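Local atomic coordinates of neutral ceramidase (Pseudomonas aeruginosa, PDB entry 2ZWS), a protein that hydrolyses the N-acyl bond of ceramides to give sphingosine and a free fatty acid, using zinc, and also catalyses the reverse synthesis. Residues V302-D315 / Y467-D481. Residues are numbered along the deposited sequence; the frame is centred on the assembly and turned at random.
Sequences VDFTRLPIRPEFTD and YGPWTQAAYQQLFVD
Asp481 takes two bonds from the end of the Arg310 guanidinium: NH2 reaches its OD1 at 2.8 Å and NH1 its OD2 at 2.9 Å, each oxygen using its syn lone pair. In one of its two conformers Glu312 also accepts NE at OE2; where that holds, two carboxylates fix the guanidinium's rotation and probably share its charge. A bend at chi3 (-59°) swings the group back over the nearly parallel Gln477 amide. Gln477 CA makes a CH-pi contact with the face of the Phe313 ring, 3.7 Å from its centroid. About two turns back, Trp470, at the N-cap position, takes Thr314 CB over one face of its six-membered ring, while Ile309 CD1 presses on Trp470 CB at 3.4 Å. At the other end of 302-315, Phe304 directs its edge at the face of Tyr467 in a T-shaped pair, and its CZ sits 3.7 Å from Tyr475 CZ over that ring. Leu478 closes the cluster, CD1 against Phe304 and CD2 meeting Val302 CG1 tip to tip. The end of edge strand 295-303 and short strand 308-309, antiparallel to 319-320, pack against the first turns of helix 471-488. Helix 414-428 meets Gln476 and Val480; strand 392-400 meets Phe304 and Tyr475.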
ATOM      1  N   VAL A 302     -12.594   6.684 -17.005  1.00 14.23           N
ATOM      2  CA  VAL A 302     -12.647   7.980 -17.720  1.00 13.94           C
ATOM      3  C   VAL A 302     -11.429   8.152 -18.612  1.00 14.66           C
ATOM      4  O   VAL A 302     -10.299   8.039 -18.145  1.00 14.66           O
ATOM      5  CB  VAL A 302     -12.715   9.168 -16.727  1.00 14.15           C
ATOM      6  CG1 VAL A 302     -12.889  10.481 -17.465  1.00 15.46           C
ATOM      7  CG2 VAL A 302     -13.864   8.963 -15.747  1.00 16.62           C
ATOM      8  N   ASP A 303     -11.661   8.422 -19.894  1.00 15.45           N
ATOM      9  CA  ASP A 303     -10.554   8.753 -20.774  1.00 16.32           C
ATOM     10  C   ASP A 303     -10.103  10.216 -20.526  1.00 16.10           C
ATOM     11  O   ASP A 303     -10.870  11.186 -20.758  1.00 17.25           O
ATOM     12  CB  ASP A 303     -10.950   8.536 -22.231  1.00 17.04           C
ATOM     13  CG  ASP A 303      -9.767   8.683 -23.196  1.00 19.62           C
ATOM     14  OD1 ASP A 303      -8.647   9.059 -22.769  1.00 19.87           O
ATOM     15  OD2 ASP A 303      -9.964   8.368 -24.398  1.00 25.09           O
ATOM     16  N   PHE A 304      -8.885  10.353 -20.001  1.00 16.56           N
ATOM     17  CA  PHE A 304      -8.345  11.675 -19.623  1.00 16.75           C
ATOM     18  C   PHE A 304      -7.860  12.477 -20.837  1.00 18.48           C
ATOM     19  O   PHE A 304      -7.679  13.701 -20.747  1.00 18.28           O
ATOM     20  CB  PHE A 304      -7.228  11.508 -18.556  1.00 17.17           C
ATOM     21  CG  PHE A 304      -7.723  11.638 -17.144  1.00 16.56           C
ATOM     22  CD1 PHE A 304      -8.906  11.011 -16.740  1.00 17.55           C
ATOM     23  CD2 PHE A 304      -7.012  12.388 -16.216  1.00 16.19           C
ATOM     24  CE1 PHE A 304      -9.382  11.155 -15.428  1.00 17.03           C
ATOM     25  CE2 PHE A 304      -7.487  12.540 -14.914  1.00 19.16           C
ATOM     26  CZ  PHE A 304      -8.674  11.937 -14.527  1.00 18.22           C
ATOM     27  N   THR A 305      -7.679  11.809 -21.971  1.00 18.51           N
ATOM     28  CA  THR A 305      -7.137  12.477 -23.171  1.00 19.93           C
ATOM     29  C   THR A 305      -8.156  13.487 -23.710  1.00 21.77           C
ATOM     30  O   THR A 305      -9.292  13.129 -24.034  1.00 22.45           O
ATOM     31  CB  THR A 305      -6.730  11.434 -24.224  1.00 19.95           C
ATOM     32  OG1 THR A 305      -5.712  10.577 -23.676  1.00 19.12           O
ATOM     33  CG2 THR A 305      -6.172  12.115 -25.475  1.00 19.83           C
ATOM     34  N   ARG A 306      -7.723  14.752 -23.792  1.00 23.59           N
ATOM     35  CA  ARG A 306      -8.573  15.901 -24.147  0.60 23.98           C
ATOM     36  C   ARG A 306      -9.915  15.963 -23.417  1.00 23.38           C
ATOM     37  O   ARG A 306     -10.957  16.324 -23.969  1.00 23.66           O
ATOM     38  CB  ARG A 306      -8.675  16.147 -25.669  0.60 24.76           C
ATOM     39  CG  ARG A 306      -8.986  14.951 -26.545  0.60 26.39           C
ATOM     40  CD  ARG A 306      -8.543  15.222 -27.982  0.60 30.74           C
ATOM     41  NE  ARG A 306      -8.381  13.994 -28.764  0.60 24.41           N
ATOM     42  CZ  ARG A 306      -7.216  13.383 -28.982  0.60 39.26           C
ATOM     43  NH1 ARG A 306      -7.182  12.274 -29.706  0.60 28.21           N
ATOM     44  NH2 ARG A 306      -6.080  13.878 -28.494  0.60 25.86           N
ATOM     45  N   LEU A 307      -9.875  15.634 -22.125  1.00 22.16           N
ATOM     46  CA  LEU A 307     -11.057  15.737 -21.295  1.00 21.97           C
ATOM     47  C   LEU A 307     -11.493  17.187 -21.097  1.00 21.89           C
ATOM     48  O   LEU A 307     -10.739  17.982 -20.546  1.00 22.39           O
ATOM     49  CB  LEU A 307     -10.807  15.088 -19.927  1.00 21.10           C
ATOM     50  CG  LEU A 307     -11.987  15.055 -18.954  1.00 21.70           C
ATOM     51  CD1 LEU A 307     -13.111  14.170 -19.470  1.00 22.88           C
ATOM     52  CD2 LEU A 307     -11.493  14.550 -17.590  1.00 20.32           C
ATOM     53  N   PRO A 308     -12.723  17.525 -21.524  1.00 22.50           N
ATOM     54  CA  PRO A 308     -13.217  18.886 -21.315  1.00 22.58           C
ATOM     55  C   PRO A 308     -13.545  19.147 -19.852  1.00 22.74           C
ATOM     56  O   PRO A 308     -14.127  18.292 -19.175  1.00 23.17           O
ATOM     57  CB  PRO A 308     -14.513  18.919 -22.143  1.00 21.84           C
ATOM     58  CG  PRO A 308     -14.425  17.750 -23.066  1.00 23.68           C
ATOM     59  CD  PRO A 308     -13.718  16.709 -22.239  1.00 23.03           C
ATOM     60  N   ILE A 309     -13.168  20.321 -19.369  1.00 22.48           N
ATOM     61  CA  ILE A 309     -13.486  20.738 -18.014  1.00 22.56           C
ATOM     62  C   ILE A 309     -14.373  21.974 -18.041  1.00 23.06           C
ATOM     63  O   ILE A 309     -14.032  22.991 -18.671  1.00 23.55           O
ATOM     64  CB  ILE A 309     -12.221  21.044 -17.179  1.00 22.72           C
ATOM     65  CG1 ILE A 309     -11.178  19.941 -17.388  1.00 23.18           C
ATOM     66  CG2 ILE A 309     -12.604  21.185 -15.703  1.00 22.08           C
ATOM     67  CD1 ILE A 309      -9.793  20.297 -16.999  1.00 24.36           C
ATOM     68  N   ARG A 310     -15.497  21.890 -17.340  1.00 23.10           N
ATOM     69  CA  ARG A 310     -16.473  22.986 -17.336  1.00 23.55           C
ATOM     70  C   ARG A 310     -15.948  24.188 -16.541  1.00 24.48           C
ATOM     71  O   ARG A 310     -15.213  24.020 -15.562  1.00 23.90           O
ATOM     72  CB  ARG A 310     -17.823  22.502 -16.794  1.00 23.68           C
ATOM     73  CG  ARG A 310     -18.410  21.332 -17.595  1.00 23.48           C
ATOM     74  CD  ARG A 310     -19.871  21.106 -17.286  1.00 22.84           C
ATOM     75  NE  ARG A 310     -20.122  20.817 -15.871  1.00 23.00           N
ATOM     76  CZ  ARG A 310     -20.027  19.609 -15.313  1.00 22.72           C
ATOM     77  NH1 ARG A 310     -19.665  18.554 -16.038  1.00 21.64           N
ATOM     78  NH2 ARG A 310     -20.290  19.467 -14.029  1.00 24.35           N
ATOM     79  N   PRO A 311     -16.304  25.420 -16.975  1.00 25.32           N
ATOM     80  CA  PRO A 311     -15.804  26.624 -16.297  1.00 26.14           C
ATOM     81  C   PRO A 311     -16.041  26.717 -14.787  1.00 26.28           C
ATOM     82  O   PRO A 311     -15.243  27.357 -14.101  1.00 27.09           O
ATOM     83  CB  PRO A 311     -16.519  27.783 -17.026  1.00 26.27           C
ATOM     84  CG  PRO A 311     -17.556  27.180 -17.888  1.00 26.15           C
ATOM     85  CD  PRO A 311     -17.132  25.755 -18.150  1.00 25.72           C
ATOM     86  N   GLU A 312     -17.109  26.095 -14.280  1.00 27.00           N
ATOM     87  CA  GLU A 312     -17.375  26.097 -12.837  0.60 28.25           C
ATOM     88  C   GLU A 312     -16.214  25.543 -11.998  1.00 27.07           C
ATOM     89  O   GLU A 312     -16.111  25.847 -10.808  1.00 27.32           O
ATOM     90  CB  GLU A 312     -18.684  25.360 -12.516  0.60 27.34           C
ATOM     91  CG  GLU A 312     -18.849  24.018 -13.214  0.60 29.57           C
ATOM     92  CD  GLU A 312     -20.300  23.581 -13.370  0.60 22.48           C
ATOM     93  OE1 GLU A 312     -21.041  23.590 -12.365  0.60 33.11           O
ATOM     94  OE2 GLU A 312     -20.699  23.215 -14.498  0.60 29.57           O
ATOM     95  N   PHE A 313     -15.334  24.758 -12.619  1.00 26.74           N
ATOM     96  CA  PHE A 313     -14.218  24.118 -11.899  1.00 26.12           C
ATOM     97  C   PHE A 313     -12.845  24.740 -12.160  1.00 26.67           C
ATOM     98  O   PHE A 313     -11.870  24.416 -11.480  1.00 26.21           O
ATOM     99  CB  PHE A 313     -14.193  22.617 -12.220  1.00 24.94           C
ATOM    100  CG  PHE A 313     -15.474  21.925 -11.888  1.00 23.61           C
ATOM    101  CD1 PHE A 313     -16.399  21.617 -12.890  1.00 22.91           C
ATOM    102  CD2 PHE A 313     -15.772  21.590 -10.570  1.00 22.53           C
ATOM    103  CE1 PHE A 313     -17.613  20.994 -12.578  1.00 21.53           C
ATOM    104  CE2 PHE A 313     -16.982  20.962 -10.247  1.00 22.08           C
ATOM    105  CZ  PHE A 313     -17.907  20.660 -11.252  1.00 21.65           C
ATOM    106  N   THR A 314     -12.773  25.639 -13.135  1.00 27.52           N
ATOM    107  CA  THR A 314     -11.496  26.223 -13.530  1.00 28.68           C
ATOM    108  C   THR A 314     -11.378  27.679 -13.061  1.00 29.64           C
ATOM    109  O   THR A 314     -11.834  28.025 -11.970  1.00 29.70           O
ATOM    110  CB  THR A 314     -11.333  26.144 -15.044  1.00 28.63           C
ATOM    111  OG1 THR A 314     -12.330  26.973 -15.652  1.00 28.98           O
ATOM    112  CG2 THR A 314     -11.529  24.712 -15.532  1.00 28.86           C
ATOM    113  N   ASP A 315     -10.762  28.513 -13.892  1.00 30.80           N
ATOM    114  CA  ASP A 315     -10.657  29.953 -13.627  1.00 32.24           C
ATOM    115  C   ASP A 315     -11.918  30.690 -14.079  1.00 32.74           C
ATOM    116  O   ASP A 315     -12.109  31.872 -13.765  1.00 33.43           O
ATOM    117  CB  ASP A 315      -9.396  30.543 -14.291  1.00 32.77           C
ATOM    118  CG  ASP A 315      -9.276  30.200 -15.783  1.00 34.21           C
ATOM    119  OD1 ASP A 315      -8.346  30.744 -16.423  1.00 37.27           O
ATOM    120  OD2 ASP A 315     -10.080  29.401 -16.325  1.00 34.18           O
ATOM    121  N   TYR A 467      -1.350  15.767 -16.063  1.00 15.34           N
ATOM    122  CA  TYR A 467      -2.272  16.218 -17.125  1.00 15.67           C
ATOM    123  C   TYR A 467      -2.439  17.738 -17.204  1.00 16.11           C
ATOM    124  O   TYR A 467      -3.395  18.233 -17.786  1.00 16.58           O
ATOM    125  CB  TYR A 467      -3.624  15.487 -16.986  1.00 16.69           C
ATOM    126  CG  TYR A 467      -3.408  13.987 -16.830  1.00 15.87           C
ATOM    127  CD1 TYR A 467      -3.064  13.188 -17.932  1.00 16.44           C
ATOM    128  CD2 TYR A 467      -3.501  13.366 -15.568  1.00 17.05           C
ATOM    129  CE1 TYR A 467      -2.827  11.799 -17.775  1.00 15.77           C
ATOM    130  CE2 TYR A 467      -3.267  11.978 -15.398  1.00 16.44           C
ATOM    131  CZ  TYR A 467      -2.950  11.211 -16.503  1.00 15.68           C
ATOM    132  OH  TYR A 467      -2.707   9.856 -16.325  1.00 16.98           O
ATOM    133  N   GLY A 468      -1.520  18.446 -16.563  1.00 16.12           N
ATOM    134  CA  GLY A 468      -1.483  19.906 -16.643  1.00 15.85           C
ATOM    135  C   GLY A 468      -2.138  20.628 -15.484  1.00 16.58           C
ATOM    136  O   GLY A 468      -2.576  20.023 -14.489  1.00 15.35           O
ATOM    137  N   PRO A 469      -2.262  21.949 -15.610  1.00 17.46           N
ATOM    138  CA  PRO A 469      -2.692  22.783 -14.499  1.00 17.76           C
ATOM    139  C   PRO A 469      -4.112  22.475 -14.009  1.00 17.75           C
ATOM    140  O   PRO A 469      -4.432  22.750 -12.856  1.00 18.07           O
ATOM    141  CB  PRO A 469      -2.595  24.213 -15.074  1.00 18.31           C
ATOM    142  CG  PRO A 469      -2.668  24.045 -16.550  1.00 18.10           C
ATOM    143  CD  PRO A 469      -1.989  22.733 -16.832  1.00 17.56           C
ATOM    144  N   TRP A 470      -4.952  21.941 -14.890  1.00 17.22           N
ATOM    145  CA  TRP A 470      -6.356  21.713 -14.548  1.00 17.08           C
ATOM    146  C   TRP A 470      -6.659  20.263 -14.179  1.00 16.46           C
ATOM    147  O   TRP A 470      -7.820  19.878 -14.113  1.00 16.22           O
ATOM    148  CB  TRP A 470      -7.283  22.209 -15.667  1.00 18.76           C
ATOM    149  CG  TRP A 470      -7.033  23.678 -15.949  1.00 20.09           C
ATOM    150  CD1 TRP A 470      -6.438  24.205 -17.047  1.00 21.66           C
ATOM    151  CD2 TRP A 470      -7.300  24.762 -15.061  1.00 21.38           C
ATOM    152  NE1 TRP A 470      -6.348  25.575 -16.919  1.00 21.96           N
ATOM    153  CE2 TRP A 470      -6.869  25.941 -15.707  1.00 21.86           C
ATOM    154  CE3 TRP A 470      -7.881  24.858 -13.787  1.00 20.92           C
ATOM    155  CZ2 TRP A 470      -7.001  27.215 -15.121  1.00 21.45           C
ATOM    156  CZ3 TRP A 470      -8.011  26.124 -13.199  1.00 21.46           C
ATOM    157  CH2 TRP A 470      -7.573  27.283 -13.876  1.00 22.07           C
ATOM    158  N   THR A 471      -5.612  19.492 -13.898  1.00 15.17           N
ATOM    159  CA  THR A 471      -5.785  18.109 -13.420  1.00 13.98           C
ATOM    160  C   THR A 471      -6.715  18.043 -12.200  1.00 13.57           C
ATOM    161  O   THR A 471      -7.652  17.208 -12.149  1.00 14.95           O
ATOM    162  CB  THR A 471      -4.423  17.442 -13.132  1.00 12.25           C
ATOM    163  OG1 THR A 471      -3.635  17.434 -14.330  1.00 13.74           O
ATOM    164  CG2 THR A 471      -4.606  16.002 -12.647  1.00 14.81           C
ATOM    165  N   GLN A 472      -6.479  18.910 -11.211  1.00 14.57           N
ATOM    166  CA  GLN A 472      -7.304  18.880 -10.008  1.00 14.71           C
ATOM    167  C   GLN A 472      -8.759  19.206 -10.331  1.00 15.14           C
ATOM    168  O   GLN A 472      -9.670  18.560  -9.812  1.00 15.59           O
ATOM    169  CB  GLN A 472      -6.757  19.834  -8.942  1.00 15.65           C
ATOM    170  CG  GLN A 472      -7.394  19.705  -7.538  1.00 14.70           C
ATOM    171  CD  GLN A 472      -8.742  20.404  -7.402  1.00 15.80           C
ATOM    172  OE1 GLN A 472      -9.045  21.350  -8.142  1.00 18.14           O
ATOM    173  NE2 GLN A 472      -9.564  19.952  -6.441  1.00 13.71           N
ATOM    174  N   ALA A 473      -8.962  20.225 -11.166  1.00 15.61           N
ATOM    175  CA  ALA A 473     -10.300  20.672 -11.585  1.00 15.45           C
ATOM    176  C   ALA A 473     -11.046  19.521 -12.271  1.00 15.42           C
ATOM    177  O   ALA A 473     -12.247  19.308 -12.009  1.00 15.73           O
ATOM    178  CB  ALA A 473     -10.169  21.872 -12.528  1.00 16.38           C
ATOM    179  N   ALA A 474     -10.325  18.760 -13.092  1.00 15.23           N
ATOM    180  CA  ALA A 474     -10.906  17.578 -13.780  1.00 14.97           C
ATOM    181  C   ALA A 474     -11.404  16.566 -12.761  1.00 14.41           C
ATOM    182  O   ALA A 474     -12.543  16.070 -12.871  1.00 14.74           O
ATOM    183  CB  ALA A 474      -9.881  16.907 -14.693  1.00 15.64           C
ATOM    184  N   TYR A 475     -10.554  16.235 -11.782  1.00 13.27           N
ATOM    185  CA  TYR A 475     -10.994  15.272 -10.753  1.00 12.50           C
ATOM    186  C   TYR A 475     -12.184  15.809  -9.965  1.00 13.44           C
ATOM    187  O   TYR A 475     -13.095  15.065  -9.637  1.00 13.16           O
ATOM    188  CB  TYR A 475      -9.855  14.932  -9.815  1.00 13.16           C
ATOM    189  CG  TYR A 475      -8.899  13.894 -10.331  1.00 12.67           C
ATOM    190  CD1 TYR A 475      -9.262  12.543 -10.377  1.00 12.15           C
ATOM    191  CD2 TYR A 475      -7.609  14.250 -10.739  1.00 12.42           C
ATOM    192  CE1 TYR A 475      -8.373  11.580 -10.827  1.00 13.47           C
ATOM    193  CE2 TYR A 475      -6.703  13.303 -11.167  1.00 13.04           C
ATOM    194  CZ  TYR A 475      -7.092  11.951 -11.209  1.00 14.17           C
ATOM    195  OH  TYR A 475      -6.215  10.970 -11.615  1.00 14.40           O
ATOM    196  N   GLN A 476     -12.195  17.113  -9.674  1.00 13.70           N
ATOM    197  CA  GLN A 476     -13.304  17.655  -8.914  1.00 14.42           C
ATOM    198  C   GLN A 476     -14.607  17.530  -9.721  1.00 14.41           C
ATOM    199  O   GLN A 476     -15.634  17.094  -9.180  1.00 15.31           O
ATOM    200  CB  GLN A 476     -13.043  19.115  -8.530  1.00 14.46           C
ATOM    201  CG  GLN A 476     -14.007  19.667  -7.505  1.00 16.54           C
ATOM    202  CD  GLN A 476     -13.451  20.875  -6.787  1.00 18.61           C
ATOM    203  OE1 GLN A 476     -12.297  20.872  -6.341  1.00 19.73           O
ATOM    204  NE2 GLN A 476     -14.276  21.913  -6.651  1.00 20.23           N
ATOM    205  N   GLN A 477     -14.546  17.860 -11.002  1.00 15.01           N
ATOM    206  CA  GLN A 477     -15.712  17.716 -11.881  1.00 14.41           C
ATOM    207  C   GLN A 477     -16.203  16.273 -11.924  1.00 14.18           C
ATOM    208  O   GLN A 477     -17.402  16.019 -11.820  1.00 14.72           O
ATOM    209  CB  GLN A 477     -15.339  18.125 -13.290  1.00 15.78           C
ATOM    210  CG  GLN A 477     -16.427  17.876 -14.315  1.00 17.32           C
ATOM    211  CD  GLN A 477     -16.031  18.418 -15.651  1.00 20.19           C
ATOM    212  OE1 GLN A 477     -15.740  17.662 -16.585  1.00 24.53           O
ATOM    213  NE2 GLN A 477     -15.958  19.731 -15.742  1.00 19.69           N
ATOM    214  N   LEU A 478     -15.259  15.342 -12.087  1.00 13.54           N
ATOM    215  CA  LEU A 478     -15.604  13.924 -12.200  1.00 13.57           C
ATOM    216  C   LEU A 478     -16.296  13.404 -10.939  1.00 13.71           C
ATOM    217  O   LEU A 478     -17.317  12.686 -11.016  1.00 14.28           O
ATOM    218  CB  LEU A 478     -14.356  13.107 -12.515  1.00 13.86           C
ATOM    219  CG  LEU A 478     -13.755  13.362 -13.902  1.00 15.41           C
ATOM    220  CD1 LEU A 478     -12.407  12.674 -14.038  1.00 14.49           C
ATOM    221  CD2 LEU A 478     -14.678  12.957 -15.028  1.00 15.88           C
ATOM    222  N   PHE A 479     -15.728  13.731  -9.783  1.00 12.92           N
ATOM    223  CA  PHE A 479     -16.340  13.329  -8.519  1.00 13.24           C
ATOM    224  C   PHE A 479     -17.662  14.028  -8.230  1.00 13.37           C
ATOM    225  O   PHE A 479     -18.586  13.414  -7.677  1.00 14.18           O
ATOM    226  CB  PHE A 479     -15.341  13.473  -7.368  1.00 12.69           C
ATOM    227  CG  PHE A 479     -14.362  12.331  -7.278  1.00 11.14           C
ATOM    228  CD1 PHE A 479     -14.808  11.064  -6.890  1.00 12.51           C
ATOM    229  CD2 PHE A 479     -13.003  12.498  -7.577  1.00 12.32           C
ATOM    230  CE1 PHE A 479     -13.932   9.978  -6.802  1.00 12.53           C
ATOM    231  CE2 PHE A 479     -12.111  11.375  -7.467  1.00 10.58           C
ATOM    232  CZ  PHE A 479     -12.602  10.122  -7.083  1.00 12.69           C
ATOM    233  N   VAL A 480     -17.770  15.320  -8.552  1.00 13.38           N
ATOM    234  CA  VAL A 480     -19.053  15.999  -8.329  1.00 15.22           C
ATOM    235  C   VAL A 480     -20.136  15.390  -9.218  1.00 14.98           C
ATOM    236  O   VAL A 480     -21.253  15.089  -8.736  1.00 16.31           O
ATOM    237  CB  VAL A 480     -18.931  17.523  -8.533  1.00 15.95           C
ATOM    238  CG1 VAL A 480     -20.326  18.170  -8.685  1.00 17.34           C
ATOM    239  CG2 VAL A 480     -18.197  18.101  -7.342  1.00 16.34           C
ATOM    240  N   ASP A 481     -19.804  15.157 -10.487  1.00 16.07           N
ATOM    241  CA  ASP A 481     -20.782  14.574 -11.406  1.00 16.32           C
ATOM    242  C   ASP A 481     -21.237  13.185 -10.911  1.00 15.67           C
ATOM    243  O   ASP A 481     -22.429  12.849 -10.968  1.00 15.67           O
ATOM    244  CB  ASP A 481     -20.240  14.537 -12.846  1.00 17.32           C
ATOM    245  CG  ASP A 481     -20.172  15.933 -13.499  1.00 18.54           C
ATOM    246  OD1 ASP A 481     -20.654  16.915 -12.885  1.00 21.57           O
ATOM    247  OD2 ASP A 481     -19.647  16.041 -14.636  1.00 20.83           O
TER